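Local coordinates for ileal bile acid-binding protein (PDB 3EM0) that binds cholic acid inside its beta barrel and probably carries bile acids, perhaps also fatty acids, through the cytoplasm, at residues A[11-16]-A[128-133]; A[51-56]-A[65-70]; A[101-106]-A[114-119]. One frame throughout, in Å; residues are numbered along the deposited sequence.

Contact 1. Residues A[11-16]-A[128-133]; sequences ETESQE and VRTSKK
A classic beta bulge, in which E13 and S14 both face T130, interrupts the antiparallel pairing of the first and last strands of the barrel. The O of T130 takes two N-H groups. E13 N lies 2.8 Å from T130 O. S14 N reaches T130 O more weakly, at 3.3 Å. Beyond the bulge, E16 and V128 form a hydrogen-bonded pair, as E11 and K132 do before it. T12, Q15, R129 and S131 share one face of the sheet. Here Q15 and R129 run side by side, with Q15 OE1 3.4 Å from R129 CD. R129 bends at chi3 (32°) and crosses T12 at about a right angle. Its NH2 gives T12 OG1 a weak bond of 3.1 Å. The stronger partners lie elsewhere: E114 for R129 and L40 O for T12. On the other face, E11 and K132 lie alongside each other. K132 NZ sits 3.4 Å from E11 OE2, a salt bridge. A water joins S14 OG, T130 OG1 and V128 O. E13 is salt-bridged to K111. The pairing closes the barrel between strands 8-16 and 124-133. Strand 111-119 flanks it on one side, where V128 and T130 pack on V113, and strand 41-47 follows strand 8-16 on the other.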
loop_
_atom_site.group_PDB
_atom_site.type_symbol
_atom_site.label_atom_id
_atom_site.label_comp_id
_atom_site.label_asym_id
_atom_site.label_seq_id
_atom_site.Cartn_x
_atom_site.Cartn_y
_atom_site.Cartn_z
ATOM N N GLU A 11 2.367 10.691 -5.094
ATOM C CA GLU A 11 2.813 10.014 -6.300
ATOM C C GLU A 11 4.098 9.226 -6.072
ATOM O O GLU A 11 5.086 9.768 -5.575
ATOM C CB GLU A 11 3.000 11.021 -7.439
ATOM C CG GLU A 11 3.423 10.400 -8.757
ATOM C CD GLU A 11 3.837 11.445 -9.784
ATOM O OE1 GLU A 11 3.144 12.474 -9.917
ATOM O OE2 GLU A 11 4.854 11.241 -10.461
ATOM N N THR A 12 4.077 7.950 -6.459
ATOM C CA THR A 12 5.234 7.061 -6.298
ATOM C C THR A 12 6.512 7.644 -6.930
ATOM O O THR A 12 6.517 8.003 -8.111
ATOM C CB THR A 12 4.926 5.637 -6.848
ATOM O OG1 THR A 12 3.777 5.113 -6.176
ATOM C CG2 THR A 12 6.093 4.687 -6.639
ATOM N N GLU A 13 7.579 7.755 -6.130
ATOM C CA GLU A 13 8.883 8.178 -6.653
ATOM C C GLU A 13 9.952 7.063 -6.632
ATOM O O GLU A 13 10.885 7.069 -7.431
ATOM C CB GLU A 13 9.381 9.450 -5.967
ATOM C CG GLU A 13 9.547 9.365 -4.464
ATOM C CD GLU A 13 10.407 10.503 -3.916
ATOM O OE1 GLU A 13 11.190 10.262 -2.969
ATOM O OE2 GLU A 13 10.311 11.637 -4.428
ATOM N N SER A 14 9.811 6.113 -5.712
ATOM C CA SER A 14 10.747 4.995 -5.635
ATOM C C SER A 14 10.063 3.763 -5.084
ATOM O O SER A 14 9.107 3.857 -4.302
ATOM C CB SER A 14 12.013 5.350 -4.824
ATOM O OG SER A 14 11.704 5.807 -3.516
ATOM N N GLN A 15 10.545 2.608 -5.529
ATOM C CA GLN A 15 10.010 1.316 -5.117
ATOM C C GLN A 15 11.181 0.371 -4.886
ATOM O O GLN A 15 11.607 -0.337 -5.796
ATOM C CB GLN A 15 9.062 0.761 -6.191
ATOM C CG GLN A 15 7.714 1.483 -6.282
ATOM C CD GLN A 15 6.674 0.724 -7.099
ATOM O OE1 GLN A 15 5.567 0.457 -6.617
ATOM N NE2 GLN A 15 7.023 0.368 -8.328
ATOM N N GLU A 16 11.739 0.402 -3.683
ATOM C CA GLU A 16 12.890 -0.450 -3.353
ATOM C C GLU A 16 12.439 -1.877 -3.027
ATOM O O GLU A 16 11.534 -2.073 -2.222
ATOM C CB GLU A 16 13.708 0.160 -2.201
ATOM C CG GLU A 16 14.214 1.596 -2.463
ATOM C CD GLU A 16 15.099 1.719 -3.712
ATOM O OE1 GLU A 16 16.336 1.614 -3.580
ATOM O OE2 GLU A 16 14.566 1.922 -4.838
ATOM N N VAL A 128 9.684 -1.410 -0.176
ATOM C CA VAL A 128 9.556 -0.066 0.377
ATOM C C VAL A 128 9.153 0.903 -0.736
ATOM O O VAL A 128 9.951 1.197 -1.629
ATOM C CB VAL A 128 10.862 0.422 1.081
ATOM C CG1 VAL A 128 10.680 1.859 1.621
ATOM C CG2 VAL A 128 11.252 -0.505 2.221
ATOM N N ARG A 129 7.907 1.376 -0.689
ATOM C CA ARG A 129 7.420 2.391 -1.616
ATOM C C ARG A 129 7.413 3.759 -0.952
ATOM O O ARG A 129 6.951 3.917 0.181
ATOM C CB ARG A 129 6.018 2.064 -2.104
ATOM C CG ARG A 129 5.890 0.774 -2.932
ATOM C CD ARG A 129 4.452 0.633 -3.432
ATOM N NE ARG A 129 3.904 1.968 -3.664
ATOM C CZ ARG A 129 2.620 2.270 -3.736
ATOM N NH1 ARG A 129 1.694 1.322 -3.622
ATOM N NH2 ARG A 129 2.268 3.532 -3.930
ATOM N N THR A 130 7.945 4.739 -1.666
ATOM C CA THR A 130 8.008 6.118 -1.206
ATOM C C THR A 130 7.275 6.980 -2.220
ATOM O O THR A 130 7.580 6.935 -3.407
ATOM C CB THR A 130 9.474 6.594 -1.056
ATOM O OG1 THR A 130 10.163 5.737 -0.136
ATOM C CG2 THR A 130 9.554 8.023 -0.560
ATOM N N SER A 131 6.283 7.738 -1.749
ATOM C CA SER A 131 5.562 8.681 -2.608
ATOM C C SER A 131 5.769 10.133 -2.172
ATOM O O SER A 131 5.795 10.433 -0.982
ATOM C CB SER A 131 4.069 8.359 -2.666
ATOM O OG SER A 131 3.846 7.060 -3.173
ATOM N N LYS A 132 5.901 11.025 -3.152
ATOM C CA LYS A 132 5.981 12.457 -2.871
ATOM C C LYS A 132 4.596 13.120 -2.946
ATOM O O LYS A 132 3.718 12.675 -3.695
ATOM C CB LYS A 132 6.982 13.145 -3.812
ATOM C CG LYS A 132 6.554 13.195 -5.276
ATOM C CD LYS A 132 7.654 13.752 -6.173
ATOM C CE LYS A 132 7.072 14.328 -7.461
ATOM N NZ LYS A 132 6.033 13.470 -8.125
ATOM N N LYS A 133 4.402 14.167 -2.153
ATOM C CA LYS A 133 3.199 14.984 -2.216
ATOM C C LYS A 133 3.098 15.654 -3.602
ATOM O O LYS A 133 4.070 16.237 -4.073
ATOM C CB LYS A 133 3.268 16.050 -1.116
ATOM C CG LYS A 133 1.925 16.675 -0.714
ATOM C CD LYS A 133 1.186 15.754 0.247
ATOM C CE LYS A 133 -0.167 16.297 0.660
ATOM N NZ LYS A 133 -0.074 17.553 1.483
HETATM O O HOH W 1 11.446 3.864 -1.437
#

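Contact 2. Residues A[51-56]-A[65-70]; sequences FTWTQY and NKFIVG. With CHD (cholic acid), chain C.
F51 sets its CB over one face of the F67 ring, a CH-pi contact with CB 3.7 Å from the ring centroid. The two rings are nearly parallel, their planes 11° apart, but offset so that little of one ring lies above the other. F67 CG stands between its own backbone N and carbonyl carbon (chi1 60°), which brings the ring back across to F51. V69 adds a methyl: its CG2 lies 3.5 Å from F51 CE1. W53 meets the F67 ring at the edge, with W53 CE3 4.0 Å from F67 CZ. The face of the indole carries the bound cholic acid, whose C4 sits over the ring centre, 3.6 Å above the W53 plane. The steroid O7 lies over a face of the indole, 3.3 Å from W53 CD1. F67 CE1 reaches C5 of the same steroid at 3.7 Å, and N65 CB touches C6. Q55, a cholate-binding residue, brings NE2 to 3.3 Å from O7. With an alanine in place of W53 the indole face is gone, and the first ring of the steroid would probably lose its flat support while F67 would lose the neighbour at its edge.

The backbone fixes these side chains in line. F51 and F67 form one hydrogen-bonded pair and W53 and N65 the next. Between them T52 and K66 lie side by side on the other face. Further out, L94 packs on F51, W53 and V69, and T42 and I44 also touch W53. This is a beta hairpin, strands 50-57 and 61-68, forming part of the barrel wall of a fatty-acid-binding protein. Its aromatic face lines the bile acid cavity.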
loop_
_atom_site.group_PDB
_atom_site.type_symbol
_atom_site.label_atom_id
_atom_site.label_comp_id
_atom_site.label_asym_id
_atom_site.label_seq_id
_atom_site.Cartn_x
_atom_site.Cartn_y
_atom_site.Cartn_z
ATOM N N PHE A 51 -10.389 7.136 7.540
ATOM C CA PHE A 51 -9.580 7.219 6.326
ATOM C C PHE A 51 -10.344 6.729 5.096
ATOM O O PHE A 51 -11.045 5.720 5.144
ATOM C CB PHE A 51 -8.309 6.358 6.426
ATOM C CG PHE A 51 -7.220 6.913 7.307
ATOM C CD1 PHE A 51 -7.261 6.743 8.694
ATOM C CD2 PHE A 51 -6.111 7.542 6.747
ATOM C CE1 PHE A 51 -6.227 7.226 9.515
ATOM C CE2 PHE A 51 -5.082 8.025 7.555
ATOM C CZ PHE A 51 -5.138 7.856 8.945
ATOM N N THR A 52 -10.151 7.443 3.992
ATOM C CA THR A 52 -10.537 6.979 2.663
ATOM C C THR A 52 -9.252 6.985 1.830
ATOM O O THR A 52 -8.609 8.014 1.646
ATOM C CB THR A 52 -11.653 7.853 2.043
ATOM O OG1 THR A 52 -12.781 7.871 2.925
ATOM C CG2 THR A 52 -12.104 7.305 0.687
ATOM N N TRP A 53 -8.866 5.799 1.385
ATOM C CA TRP A 53 -7.595 5.576 0.730
ATOM C C TRP A 53 -7.895 5.155 -0.709
ATOM O O TRP A 53 -8.474 4.094 -0.949
ATOM C CB TRP A 53 -6.874 4.449 1.467
ATOM C CG TRP A 53 -5.399 4.445 1.316
ATOM C CD1 TRP A 53 -4.674 4.015 0.231
ATOM C CD2 TRP A 53 -4.449 4.880 2.293
ATOM N NE1 TRP A 53 -3.329 4.157 0.486
ATOM C CE2 TRP A 53 -3.163 4.688 1.740
ATOM C CE3 TRP A 53 -4.560 5.409 3.588
ATOM C CZ2 TRP A 53 -1.990 5.014 2.441
ATOM C CZ3 TRP A 53 -3.395 5.727 4.286
ATOM C CH2 TRP A 53 -2.130 5.530 3.710
ATOM N N THR A 54 -7.520 6.002 -1.660
ATOM C CA THR A 54 -7.835 5.759 -3.077
ATOM C C THR A 54 -6.551 5.590 -3.877
ATOM O O THR A 54 -5.641 6.425 -3.803
ATOM C CB THR A 54 -8.700 6.893 -3.662
ATOM O OG1 THR A 54 -9.903 7.010 -2.894
ATOM C CG2 THR A 54 -9.069 6.625 -5.097
ATOM N N GLN A 55 -6.480 4.487 -4.616
ATOM C CA GLN A 55 -5.350 4.227 -5.491
ATOM C C GLN A 55 -5.783 4.197 -6.950
ATOM O O GLN A 55 -6.764 3.554 -7.294
ATOM C CB GLN A 55 -4.670 2.926 -5.091
ATOM C CG GLN A 55 -3.951 3.043 -3.784
ATOM C CD GLN A 55 -3.919 1.742 -3.027
ATOM O OE1 GLN A 55 -4.889 0.965 -3.061
ATOM N NE2 GLN A 55 -2.812 1.499 -2.307
ATOM N N TYR A 56 -5.037 4.912 -7.790
ATOM C CA TYR A 56 -5.361 5.060 -9.209
ATOM C C TYR A 56 -4.525 4.120 -10.059
ATOM O O TYR A 56 -3.434 4.471 -10.499
ATOM C CB TYR A 56 -5.200 6.523 -9.653
ATOM C CG TYR A 56 -6.182 7.429 -8.948
ATOM C CD1 TYR A 56 -7.469 7.612 -9.450
ATOM C CD2 TYR A 56 -5.843 8.074 -7.759
ATOM C CE1 TYR A 56 -8.381 8.416 -8.808
ATOM C CE2 TYR A 56 -6.762 8.891 -7.099
ATOM C CZ TYR A 56 -8.026 9.048 -7.636
ATOM O OH TYR A 56 -8.948 9.839 -7.001
ATOM N N ASN A 65 -10.457 2.174 -0.505
ATOM C CA ASN A 65 -10.590 1.506 0.787
ATOM C C ASN A 65 -10.950 2.504 1.883
ATOM O O ASN A 65 -10.288 3.530 2.038
ATOM C CB ASN A 65 -9.284 0.794 1.144
ATOM C CG ASN A 65 -9.184 -0.581 0.509
ATOM O OD1 ASN A 65 -8.366 -0.825 -0.382
ATOM N ND2 ASN A 65 -10.040 -1.483 0.954
ATOM N N LYS A 66 -12.013 2.217 2.624
ATOM C CA LYS A 66 -12.383 3.040 3.774
ATOM C C LYS A 66 -12.179 2.239 5.066
ATOM O O LYS A 66 -12.552 1.064 5.148
ATOM C CB LYS A 66 -13.828 3.542 3.669
ATOM C CG LYS A 66 -14.167 4.277 2.368
ATOM C CD LYS A 66 -15.604 4.798 2.421
ATOM C CE LYS A 66 -16.124 5.200 1.037
ATOM N NZ LYS A 66 -15.884 6.641 0.729
ATOM N N PHE A 67 -11.561 2.866 6.062
ATOM C CA PHE A 67 -11.359 2.208 7.349
ATOM C C PHE A 67 -11.377 3.189 8.512
ATOM O O PHE A 67 -11.209 4.403 8.336
ATOM C CB PHE A 67 -10.087 1.326 7.363
ATOM C CG PHE A 67 -8.797 2.079 7.102
ATOM C CD1 PHE A 67 -8.299 2.215 5.790
ATOM C CD2 PHE A 67 -8.066 2.629 8.157
ATOM C CE1 PHE A 67 -7.118 2.908 5.541
ATOM C CE2 PHE A 67 -6.875 3.321 7.917
ATOM C CZ PHE A 67 -6.397 3.461 6.610
ATOM N N ILE A 68 -11.639 2.644 9.691
ATOM C CA ILE A 68 -11.490 3.373 10.930
ATOM C C ILE A 68 -10.375 2.668 11.697
ATOM O O ILE A 68 -10.339 1.432 11.771
ATOM C CB ILE A 68 -12.827 3.455 11.717
ATOM C CG1 ILE A 68 -13.918 4.078 10.829
ATOM C CG2 ILE A 68 -12.660 4.231 13.050
ATOM C CD1 ILE A 68 -15.325 3.763 11.276
ATOM N N VAL A 69 -9.431 3.467 12.189
ATOM C CA VAL A 69 -8.254 2.977 12.898
ATOM C C VAL A 69 -8.670 2.169 14.129
ATOM O O VAL A 69 -9.504 2.618 14.911
ATOM C CB VAL A 69 -7.322 4.154 13.291
ATOM C CG1 VAL A 69 -6.227 3.702 14.242
ATOM C CG2 VAL A 69 -6.698 4.784 12.034
ATOM N N GLY A 70 -8.094 0.973 14.265
ATOM C CA GLY A 70 -8.337 0.097 15.408
ATOM C C GLY A 70 -9.675 -0.625 15.391
ATOM O O GLY A 70 -10.036 -1.278 16.370
HETATM C C1 CHD C . -3.743 -0.922 5.212
HETATM C C2 CHD C . -2.577 0.091 5.197
HETATM C C3 CHD C . -3.074 1.510 4.882
HETATM O O3 CHD C . -1.973 2.373 4.699
HETATM C C4 CHD C . -3.852 1.539 3.582
HETATM C C5 CHD C . -5.036 0.566 3.596
HETATM C C6 CHD C . -5.799 0.723 2.248
HETATM C C7 CHD C . -5.015 0.126 1.060
HETATM O O7 CHD C . -3.812 0.881 0.821
HETATM C C8 CHD C . -4.681 -1.357 1.340
HETATM C C9 CHD C . -3.921 -1.573 2.701
HETATM C C10 CHD C . -4.628 -0.906 3.932
HETATM C C11 CHD C . -3.586 -3.075 2.960
HETATM C C12 CHD C . -2.968 -3.777 1.727
HETATM O O12 CHD C . -1.621 -3.336 1.575
HETATM C C13 CHD C . -3.775 -3.554 0.411
HETATM C C14 CHD C . -3.926 -2.045 0.170
HETATM C C15 CHD C . -4.611 -2.025 -1.211
HETATM C C16 CHD C . -3.793 -3.078 -1.988
HETATM C C17 CHD C . -2.995 -3.869 -0.913
HETATM C C18 CHD C . -5.146 -4.278 0.460
HETATM C C19 CHD C . -5.911 -1.659 4.279
HETATM C C20 CHD C . -2.816 -5.365 -1.310
HETATM C C21 CHD C . -2.383 -6.277 -0.150
HETATM C C22 CHD C . -1.820 -5.510 -2.467
HETATM C C23 CHD C . -1.948 -6.862 -3.187
HETATM O O25 CHD C . -3.816 -6.171 -4.514
HETATM C C24 CHD C . -3.330 -7.086 -3.822
HETATM O O26 CHD C . -3.879 -8.183 -3.600
#

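Contact 3. Residues A[101-106]-A[114-119]; sequences YQQTTE and ETSTAS. With CHD (cholic acid), chain C; CHD (cholic acid), chain F.
Y101 and A118, Q103 and S116, and T105 and E114 are the non-hydrogen-bonded pairs of an antiparallel beta hairpin, and their side chains line the ligand side of the barrel wall. Q102 with T117 and T104 with T115 are the hydrogen-bonded pairs, on the other face. The CG of Y101 is anti to the backbone N (chi1 -172°), and the ring reaches along the sheet toward the Q103-S116 pair, its OH 3.5 Å from S116 CB. A118 CB meets the ring at its edge, 4.2 Å from Y101 CD2. The same tyrosine touches two bile acids. Y101 OH hydrogen-bonds O12 of one cholic acid at 3.0 Å. Y101 CB packs against C11 of the second cholic acid at 3.5 Å. T105 holds the far end of the first steroid: OG1 hydrogen-bonds O3 at 3.1 Å. Q103 lies between, its chain extended. Q103 NE2 donates to T105 OG1 at 2.8 Å, with the hydroxyl 25° out of the amide plane. T105 OG1 thus has two partners, and the bond from Q103 probably limits how it can turn toward the ligand. E114 runs alongside T105, its CG 3.5 Å from T105 CG2, while its carboxylate is salt-bridged to R129. Strands 101-108 and 111-119 form the hairpin. Strand 124-133 flanks it beside 111-119, with T115 and T117 packed on V126. Strand 93-97 lies beside 101-108, where Q103 packs on I96. W53 of strand 50-57 reaches T105 and E114 from across the barrel.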
loop_
_atom_site.group_PDB
_atom_site.type_symbol
_atom_site.label_atom_id
_atom_site.label_comp_id
_atom_site.label_asym_id
_atom_site.label_seq_id
_atom_site.Cartn_x
_atom_site.Cartn_y
_atom_site.Cartn_z
ATOM N N TYR A 101 1.316 -11.635 5.475
ATOM C CA TYR A 101 1.401 -10.272 4.952
ATOM C C TYR A 101 1.403 -9.220 6.053
ATOM O O TYR A 101 0.593 -9.275 6.973
ATOM C CB TYR A 101 0.265 -9.990 3.961
ATOM C CG TYR A 101 0.403 -8.673 3.234
ATOM C CD1 TYR A 101 -0.264 -7.536 3.684
ATOM C CD2 TYR A 101 1.212 -8.561 2.100
ATOM C CE1 TYR A 101 -0.132 -6.327 3.028
ATOM C CE2 TYR A 101 1.348 -7.353 1.432
ATOM C CZ TYR A 101 0.681 -6.237 1.903
ATOM O OH TYR A 101 0.805 -5.033 1.246
ATOM N N GLN A 102 2.312 -8.256 5.937
ATOM C CA GLN A 102 2.376 -7.134 6.868
ATOM C C GLN A 102 2.656 -5.850 6.096
ATOM O O GLN A 102 3.423 -5.856 5.129
ATOM C CB GLN A 102 3.456 -7.373 7.942
ATOM C CG GLN A 102 3.365 -6.461 9.182
ATOM C CD GLN A 102 4.180 -6.989 10.374
ATOM O OE1 GLN A 102 3.622 -7.305 11.442
ATOM N NE2 GLN A 102 5.494 -7.105 10.192
ATOM N N GLN A 103 2.005 -4.765 6.508
ATOM C CA GLN A 103 2.288 -3.442 5.969
ATOM C C GLN A 103 2.319 -2.353 7.025
ATOM O O GLN A 103 1.494 -2.330 7.939
ATOM C CB GLN A 103 1.310 -3.035 4.872
ATOM C CG GLN A 103 1.754 -1.715 4.246
ATOM C CD GLN A 103 0.989 -1.320 3.048
ATOM O OE1 GLN A 103 0.424 -2.154 2.364
ATOM N NE2 GLN A 103 0.968 -0.027 2.764
ATOM N N THR A 104 3.292 -1.456 6.878
ATOM C CA THR A 104 3.425 -0.261 7.704
ATOM C C THR A 104 3.488 0.957 6.779
ATOM O O THR A 104 4.312 1.013 5.859
ATOM C CB THR A 104 4.660 -0.352 8.631
ATOM O OG1 THR A 104 4.469 -1.442 9.533
ATOM C CG2 THR A 104 4.849 0.909 9.464
ATOM N N THR A 105 2.589 1.912 7.013
ATOM C CA THR A 105 2.539 3.151 6.233
ATOM C C THR A 105 2.730 4.328 7.167
ATOM O O THR A 105 2.121 4.391 8.230
ATOM C CB THR A 105 1.235 3.249 5.435
ATOM O OG1 THR A 105 1.086 2.047 4.681
ATOM C CG2 THR A 105 1.263 4.407 4.474
ATOM N N GLU A 106 3.613 5.241 6.781
ATOM C CA GLU A 106 3.922 6.395 7.601
ATOM C C GLU A 106 4.261 7.610 6.746
ATOM O O GLU A 106 4.574 7.488 5.562
ATOM C CB GLU A 106 5.109 6.077 8.522
ATOM C CG GLU A 106 6.450 6.029 7.791
ATOM C CD GLU A 106 7.519 5.283 8.540
ATOM O OE1 GLU A 106 8.027 5.817 9.541
ATOM O OE2 GLU A 106 7.863 4.156 8.109
ATOM N N GLU A 114 5.579 3.372 2.416
ATOM C CA GLU A 114 4.822 2.140 2.579
ATOM C C GLU A 114 5.771 0.929 2.544
ATOM O O GLU A 114 6.409 0.644 1.526
ATOM C CB GLU A 114 3.776 2.050 1.462
ATOM C CG GLU A 114 2.732 3.174 1.516
ATOM C CD GLU A 114 1.886 3.292 0.252
ATOM O OE1 GLU A 114 2.448 3.601 -0.812
ATOM O OE2 GLU A 114 0.649 3.088 0.325
ATOM N N THR A 115 5.870 0.234 3.669
ATOM C CA THR A 115 6.747 -0.927 3.805
ATOM C C THR A 115 5.918 -2.205 3.999
ATOM O O THR A 115 5.295 -2.384 5.047
ATOM C CB THR A 115 7.683 -0.772 5.024
ATOM O OG1 THR A 115 8.434 0.438 4.903
ATOM C CG2 THR A 115 8.631 -1.969 5.167
ATOM N N SER A 116 5.934 -3.076 2.988
ATOM C CA SER A 116 5.248 -4.363 3.034
ATOM C C SER A 116 6.173 -5.557 3.010
ATOM O O SER A 116 7.219 -5.548 2.365
ATOM C CB SER A 116 4.196 -4.522 1.925
ATOM O OG SER A 116 4.279 -3.533 0.932
ATOM N N THR A 117 5.738 -6.592 3.713
ATOM C CA THR A 117 6.422 -7.851 3.793
ATOM C C THR A 117 5.409 -8.921 3.426
ATOM O O THR A 117 4.267 -8.898 3.904
ATOM C CB THR A 117 6.971 -8.083 5.214
ATOM O OG1 THR A 117 7.811 -6.977 5.576
ATOM C CG2 THR A 117 7.779 -9.375 5.290
ATOM N N ALA A 118 5.826 -9.830 2.547
ATOM C CA ALA A 118 5.002 -10.964 2.139
ATOM C C ALA A 118 5.785 -12.268 2.245
ATOM O O ALA A 118 6.989 -12.269 2.049
ATOM C CB ALA A 118 4.477 -10.762 0.720
ATOM N N SER A 119 5.084 -13.352 2.604
ATOM C CA SER A 119 5.588 -14.721 2.556
ATOM C C SER A 119 5.230 -15.352 1.218
ATOM O O SER A 119 4.110 -15.200 0.737
ATOM C CB SER A 119 4.932 -15.578 3.634
ATOM O OG SER A 119 5.144 -15.033 4.911
HETATM C C1 CHD C . -3.743 -0.922 5.212
HETATM C C2 CHD C . -2.577 0.091 5.197
HETATM C C3 CHD C . -3.074 1.510 4.882
HETATM O O3 CHD C . -1.973 2.373 4.699
HETATM C C4 CHD C . -3.852 1.539 3.582
HETATM C C5 CHD C . -5.036 0.566 3.596
HETATM C C6 CHD C . -5.799 0.723 2.248
HETATM C C7 CHD C . -5.015 0.126 1.060
HETATM O O7 CHD C . -3.812 0.881 0.821
HETATM C C8 CHD C . -4.681 -1.357 1.340
HETATM C C9 CHD C . -3.921 -1.573 2.701
HETATM C C10 CHD C . -4.628 -0.906 3.932
HETATM C C11 CHD C . -3.586 -3.075 2.960
HETATM C C12 CHD C . -2.968 -3.777 1.727
HETATM O O12 CHD C . -1.621 -3.336 1.575
HETATM C C13 CHD C . -3.775 -3.554 0.411
HETATM C C14 CHD C . -3.926 -2.045 0.170
HETATM C C15 CHD C . -4.611 -2.025 -1.211
HETATM C C16 CHD C . -3.793 -3.078 -1.988
HETATM C C17 CHD C . -2.995 -3.869 -0.913
HETATM C C18 CHD C . -5.146 -4.278 0.460
HETATM C C19 CHD C . -5.911 -1.659 4.279
HETATM C C20 CHD C . -2.816 -5.365 -1.310
HETATM C C21 CHD C . -2.383 -6.277 -0.150
HETATM C C22 CHD C . -1.820 -5.510 -2.467
HETATM C C23 CHD C . -1.948 -6.862 -3.187
HETATM O O25 CHD C . -3.816 -6.171 -4.514
HETATM C C24 CHD C . -3.330 -7.086 -3.822
HETATM O O26 CHD C . -3.879 -8.183 -3.600
HETATM C C1 CHD F . 0.631 -11.766 -0.603
HETATM C C2 CHD F . 0.741 -13.246 -1.007
HETATM C C3 CHD F . 0.622 -13.407 -2.526
HETATM O O3 CHD F . 0.725 -14.793 -2.870
HETATM C C4 CHD F . -0.732 -12.863 -2.996
HETATM C C5 CHD F . -0.916 -11.377 -2.598
HETATM C C6 CHD F . -2.289 -10.880 -3.127
HETATM C C7 CHD F . -3.493 -11.156 -2.184
HETATM O O7 CHD F . -3.935 -12.513 -2.363
HETATM C C8 CHD F . -3.225 -10.840 -0.685
HETATM C C9 CHD F . -1.881 -11.452 -0.205
HETATM C C10 CHD F . -0.653 -11.049 -1.082
HETATM C C11 CHD F . -1.646 -11.202 1.313
HETATM C C12 CHD F . -2.814 -11.696 2.195
HETATM O O12 CHD F . -2.820 -13.123 2.155
HETATM C C13 CHD F . -4.172 -11.068 1.760
HETATM C C14 CHD F . -4.378 -11.332 0.245
HETATM C C15 CHD F . -5.792 -10.767 -0.019
HETATM C C16 CHD F . -6.558 -11.149 1.265
HETATM C C17 CHD F . -5.487 -11.822 2.173
HETATM C C18 CHD F . -4.216 -9.571 2.170
HETATM C C19 CHD F . -0.388 -9.537 -0.963
HETATM C C20 CHD F . -5.919 -11.869 3.667
HETATM C C21 CHD F . -5.021 -12.791 4.509
HETATM C C22 CHD F . -7.384 -12.325 3.806
HETATM C C23 CHD F . -8.032 -11.850 5.122
HETATM O O25 CHD F . -9.627 -13.623 5.026
HETATM C C24 CHD F . -9.454 -12.412 5.297
HETATM O O26 CHD F . -10.341 -11.622 5.701
HETATM O O HOH W 2 6.876 2.373 6.335
#

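In the fold
The three contacts belong to one antiparallel sheet curled into a barrel. Contact 1 pairs the first and last strands, so contacts 2 and 3 are nested inside the loop it closes. Contact 2 comes before contact 3 along the chain, each a local hairpin. The centres of contacts 1 and 2 lie about 18 Å apart. Those of contacts 1 and 3 are about 14 Å apart, and those of contacts 2 and 3 about 15 Å. Contacts 1 and 3 sit on neighbouring strands, 124-133 and 111-119, and are tied by the R129-E114 salt bridge. Contacts 2 and 3 meet across the interior, where W53 packs on T105. Both touch the same cholic acid, so two walls of the barrel share one ligand.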